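Local coordinates for protein Ufm1-specific protease (Caenorhabditis elegans, PDB 5EJJ) that cleaves the ubiquitin-like modifier ufm-1 at the peptide bond of its C-terminal glycine, acting as a thiol protease of the peptidase C78 family, at residues T514-D520 against W537-A543. Residues are numbered along the deposited sequence; the frame is centred on the assembly and turned at random.
Sequences TKFLVLD and WCAWKPA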
ATOM      1  N   THR A 514      21.301 -19.782  11.898  1.00 82.68           N
ATOM      2  CA  THR A 514      20.560 -18.523  11.971  1.00 76.29           C
ATOM      3  C   THR A 514      21.214 -17.412  11.152  1.00 68.13           C
ATOM      4  O   THR A 514      22.418 -17.186  11.252  1.00 68.96           O
ATOM      5  CB  THR A 514      20.431 -18.040  13.431  1.00 78.74           C
ATOM      6  OG1 THR A 514      21.720 -18.078  14.059  1.00 81.22           O
ATOM      7  CG2 THR A 514      19.458 -18.923  14.216  1.00 74.69           C
ATOM      8  N   LYS A 515      20.415 -16.722  10.342  1.00 65.48           N
ATOM      9  CA  LYS A 515      20.903 -15.557   9.606  1.00 67.68           C
ATOM     10  C   LYS A 515      20.099 -14.289   9.949  1.00 68.27           C
ATOM     11  O   LYS A 515      19.003 -14.371  10.507  1.00 63.82           O
ATOM     12  CB  LYS A 515      20.922 -15.813   8.093  1.00 65.45           C
ATOM     13  CG  LYS A 515      21.726 -17.040   7.680  1.00 72.37           C
ATOM     14  CD  LYS A 515      22.122 -16.994   6.203  1.00 79.90           C
ATOM     15  CE  LYS A 515      23.029 -15.794   5.904  1.00 77.59           C
ATOM     16  NZ  LYS A 515      23.622 -15.817   4.524  1.00 69.52           N
ATOM     17  N   PHE A 516      20.653 -13.123   9.620  1.00 67.68           N
ATOM     18  CA  PHE A 516      20.058 -11.844  10.005  1.00 54.20           C
ATOM     19  C   PHE A 516      20.002 -10.865   8.836  1.00 57.84           C
ATOM     20  O   PHE A 516      21.009 -10.651   8.151  1.00 59.08           O
ATOM     21  CB  PHE A 516      20.860 -11.211  11.141  1.00 50.52           C
ATOM     22  CG  PHE A 516      20.764 -11.948  12.443  1.00 50.17           C
ATOM     23  CD1 PHE A 516      19.792 -11.618  13.373  1.00 53.43           C
ATOM     24  CD2 PHE A 516      21.651 -12.959  12.746  1.00 50.42           C
ATOM     25  CE1 PHE A 516      19.702 -12.290  14.579  1.00 51.64           C
ATOM     26  CE2 PHE A 516      21.566 -13.632  13.948  1.00 55.02           C
ATOM     27  CZ  PHE A 516      20.587 -13.300  14.864  1.00 56.69           C
ATOM     28  N   LEU A 517      18.830 -10.266   8.615  1.00 56.96           N
ATOM     29  CA  LEU A 517      18.668  -9.273   7.550  1.00 55.81           C
ATOM     30  C   LEU A 517      19.058  -7.877   8.036  1.00 54.15           C
ATOM     31  O   LEU A 517      18.363  -7.266   8.848  1.00 49.36           O
ATOM     32  CB  LEU A 517      17.247  -9.287   6.976  1.00 50.60           C
ATOM     33  CG  LEU A 517      16.978  -8.304   5.825  1.00 47.90           C
ATOM     34  CD1 LEU A 517      18.076  -8.316   4.772  1.00 46.34           C
ATOM     35  CD2 LEU A 517      15.644  -8.604   5.180  1.00 47.26           C
ATOM     36  N   VAL A 518      20.180  -7.379   7.527  1.00 59.80           N
ATOM     37  CA  VAL A 518      20.772  -6.161   8.058  1.00 57.58           C
ATOM     38  C   VAL A 518      20.812  -5.012   7.067  1.00 55.04           C
ATOM     39  O   VAL A 518      21.342  -5.135   5.959  1.00 58.78           O
ATOM     40  CB  VAL A 518      22.200  -6.404   8.573  1.00 56.52           C
ATOM     41  CG1 VAL A 518      22.741  -5.132   9.211  1.00 56.57           C
ATOM     42  CG2 VAL A 518      22.218  -7.567   9.557  1.00 47.63           C
ATOM     43  N   LEU A 519      20.240  -3.896   7.497  1.00 54.21           N
ATOM     44  CA  LEU A 519      20.324  -2.646   6.773  1.00 56.99           C
ATOM     45  C   LEU A 519      21.369  -1.778   7.487  1.00 59.87           C
ATOM     46  O   LEU A 519      21.181  -1.369   8.643  1.00 54.74           O
ATOM     47  CB  LEU A 519      18.948  -1.975   6.722  1.00 49.79           C
ATOM     48  CG  LEU A 519      18.784  -0.730   5.849  1.00 55.41           C
ATOM     49  CD1 LEU A 519      18.978  -1.045   4.379  1.00 58.48           C
ATOM     50  CD2 LEU A 519      17.430  -0.095   6.089  1.00 53.28           C
ATOM     51  N   ASP A 520      22.472  -1.524   6.778  1.00 68.53           N
ATOM     52  CA  ASP A 520      23.676  -0.882   7.319  1.00 70.17           C
ATOM     53  C   ASP A 520      23.662   0.628   7.125  1.00 67.36           C
ATOM     54  O   ASP A 520      23.771   1.112   6.004  1.00 68.53           O
ATOM     55  CB  ASP A 520      24.917  -1.476   6.636  1.00 77.01           C
ATOM     56  CG  ASP A 520      26.222  -1.030   7.277  1.00 79.02           C
ATOM     57  OD1 ASP A 520      26.460   0.194   7.371  1.00 75.77           O
ATOM     58  OD2 ASP A 520      27.014  -1.913   7.681  1.00 77.14           O
ATOM     59  N   TRP A 537      25.279  -3.707   1.999  1.00 86.69           N
ATOM     60  CA  TRP A 537      24.610  -2.623   2.730  1.00 87.02           C
ATOM     61  C   TRP A 537      23.165  -2.938   3.069  1.00 79.18           C
ATOM     62  O   TRP A 537      22.600  -2.413   4.031  1.00 68.98           O
ATOM     63  CB  TRP A 537      24.749  -1.298   1.977  1.00 86.40           C
ATOM     64  CG  TRP A 537      26.172  -1.048   1.648  1.00 96.15           C
ATOM     65  CD1 TRP A 537      26.703  -0.856   0.414  1.00 95.91           C
ATOM     66  CD2 TRP A 537      27.275  -1.032   2.571  1.00108.03           C
ATOM     67  NE1 TRP A 537      28.065  -0.704   0.505  1.00106.85           N
ATOM     68  CE2 TRP A 537      28.441  -0.812   1.819  1.00111.81           C
ATOM     69  CE3 TRP A 537      27.387  -1.178   3.962  1.00105.99           C
ATOM     70  CZ2 TRP A 537      29.702  -0.717   2.408  1.00119.62           C
ATOM     71  CZ3 TRP A 537      28.639  -1.096   4.544  1.00108.40           C
ATOM     72  CH2 TRP A 537      29.780  -0.867   3.769  1.00116.23           C
ATOM     73  N   CYS A 538      22.584  -3.811   2.261  1.00 83.96           N
ATOM     74  CA  CYS A 538      21.307  -4.415   2.566  1.00 77.98           C
ATOM     75  C   CYS A 538      21.381  -5.839   2.046  1.00 77.98           C
ATOM     76  O   CYS A 538      21.200  -6.092   0.852  1.00 82.68           O
ATOM     77  CB  CYS A 538      20.168  -3.647   1.897  1.00 78.55           C
ATOM     78  SG  CYS A 538      18.525  -4.142   2.461  1.00 75.69           S
ATOM     79  N   ALA A 539      21.699  -6.763   2.942  1.00 70.45           N
ATOM     80  CA  ALA A 539      21.770  -8.169   2.584  1.00 69.26           C
ATOM     81  C   ALA A 539      21.656  -9.005   3.836  1.00 64.31           C
ATOM     82  O   ALA A 539      21.639  -8.478   4.954  1.00 59.01           O
ATOM     83  CB  ALA A 539      23.061  -8.476   1.858  1.00 77.94           C
ATOM     84  N   TRP A 540      21.569 -10.313   3.642  1.00 63.14           N
ATOM     85  CA  TRP A 540      21.462 -11.223   4.765  1.00 62.78           C
ATOM     86  C   TRP A 540      22.842 -11.532   5.313  1.00 69.93           C
ATOM     87  O   TRP A 540      23.831 -11.525   4.576  1.00 75.21           O
ATOM     88  CB  TRP A 540      20.758 -12.497   4.338  1.00 59.72           C
ATOM     89  CG  TRP A 540      19.324 -12.287   4.060  1.00 59.40           C
ATOM     90  CD1 TRP A 540      18.772 -11.773   2.917  1.00 60.57           C
ATOM     91  CD2 TRP A 540      18.234 -12.581   4.938  1.00 56.02           C
ATOM     92  NE1 TRP A 540      17.402 -11.734   3.035  1.00 56.75           N
ATOM     93  CE2 TRP A 540      17.049 -12.226   4.265  1.00 51.87           C
ATOM     94  CE3 TRP A 540      18.145 -13.112   6.229  1.00 55.45           C
ATOM     95  CZ2 TRP A 540      15.798 -12.384   4.837  1.00 47.76           C
ATOM     96  CZ3 TRP A 540      16.902 -13.265   6.795  1.00 52.02           C
ATOM     97  CH2 TRP A 540      15.746 -12.903   6.103  1.00 54.53           C
ATOM     98  N   LYS A 541      22.906 -11.798   6.611  1.00 65.55           N
ATOM     99  CA  LYS A 541      24.184 -12.009   7.269  1.00 66.68           C
ATOM    100  C   LYS A 541      24.126 -13.238   8.178  1.00 72.07           C
ATOM    101  O   LYS A 541      23.056 -13.588   8.671  1.00 67.35           O
ATOM    102  CB  LYS A 541      24.582 -10.751   8.048  1.00 63.72           C
ATOM    103  CG  LYS A 541      25.511  -9.801   7.278  1.00 65.02           C
ATOM    104  CD  LYS A 541      24.765  -8.774   6.438  1.00 63.12           C
ATOM    105  CE  LYS A 541      25.729  -7.775   5.787  1.00 62.95           C
ATOM    106  NZ  LYS A 541      26.346  -8.273   4.521  1.00 60.99           N
ATOM    107  N   PRO A 542      25.279 -13.911   8.379  1.00 80.27           N
ATOM    108  CA  PRO A 542      25.374 -15.110   9.233  1.00 72.55           C
ATOM    109  C   PRO A 542      25.595 -14.729  10.690  1.00 67.47           C
ATOM    110  O   PRO A 542      26.091 -13.632  10.930  1.00 69.38           O
ATOM    111  CB  PRO A 542      26.622 -15.797   8.700  1.00 72.67           C
ATOM    112  CG  PRO A 542      27.503 -14.642   8.274  1.00 72.82           C
ATOM    113  CD  PRO A 542      26.566 -13.599   7.720  1.00 68.54           C
ATOM    114  N   ALA A 543      25.268 -15.607  11.636  1.00 65.89           N
ATOM    115  CA  ALA A 543      25.397 -15.279  13.067  1.00 68.23           C
ATOM    116  C   ALA A 543      26.810 -14.827  13.464  1.00 71.33           C
ATOM    117  O   ALA A 543      26.998 -14.178  14.496  1.00 71.82           O
ATOM    118  CB  ALA A 543      24.930 -16.449  13.945  1.00 63.95           C
TER
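Leu517 lies across the indole of Trp540, with CB 3.8 Å from the centroid of the six-membered ring and almost on its normal, a CH-pi contact. With CG anti to the backbone N (chi1 -179°), the leucine carries CD2 to within 3.8 Å of Trp540 CZ2 over the same face. Leu519 continues this face of the sheet, its CD1 meeting Cys538 SG at 3.7 Å. On the other face, Phe516 turns its ring edge to Ala543, and Lys541 CD lies 4.1 Å from Val518 CB. Replacing Trp540 by an alanine would remove the indole and is likely to uncover Leu517 CB and CD2 and open a gap beside strand 499-507. Backbone hydrogen bonds join the antiparallel strands, among them Phe516 N to Lys541 O and Val518 N to Ala539 O. Just past the strand end, Asp520 N to Trp537 O (2.9 Å) is nearly straight at 175°. There the Asp520 carboxylate stands at the edge of the Trp537 indole, CG 3.5 Å from CE3, the planes 80° apart, while OD1 is hydrogen-bonded to His522 ND1. The strand end here carries Asp520, the probable third member, with Cys396 and His522, of the catalytic triad of this papain-like (clan CA) domain.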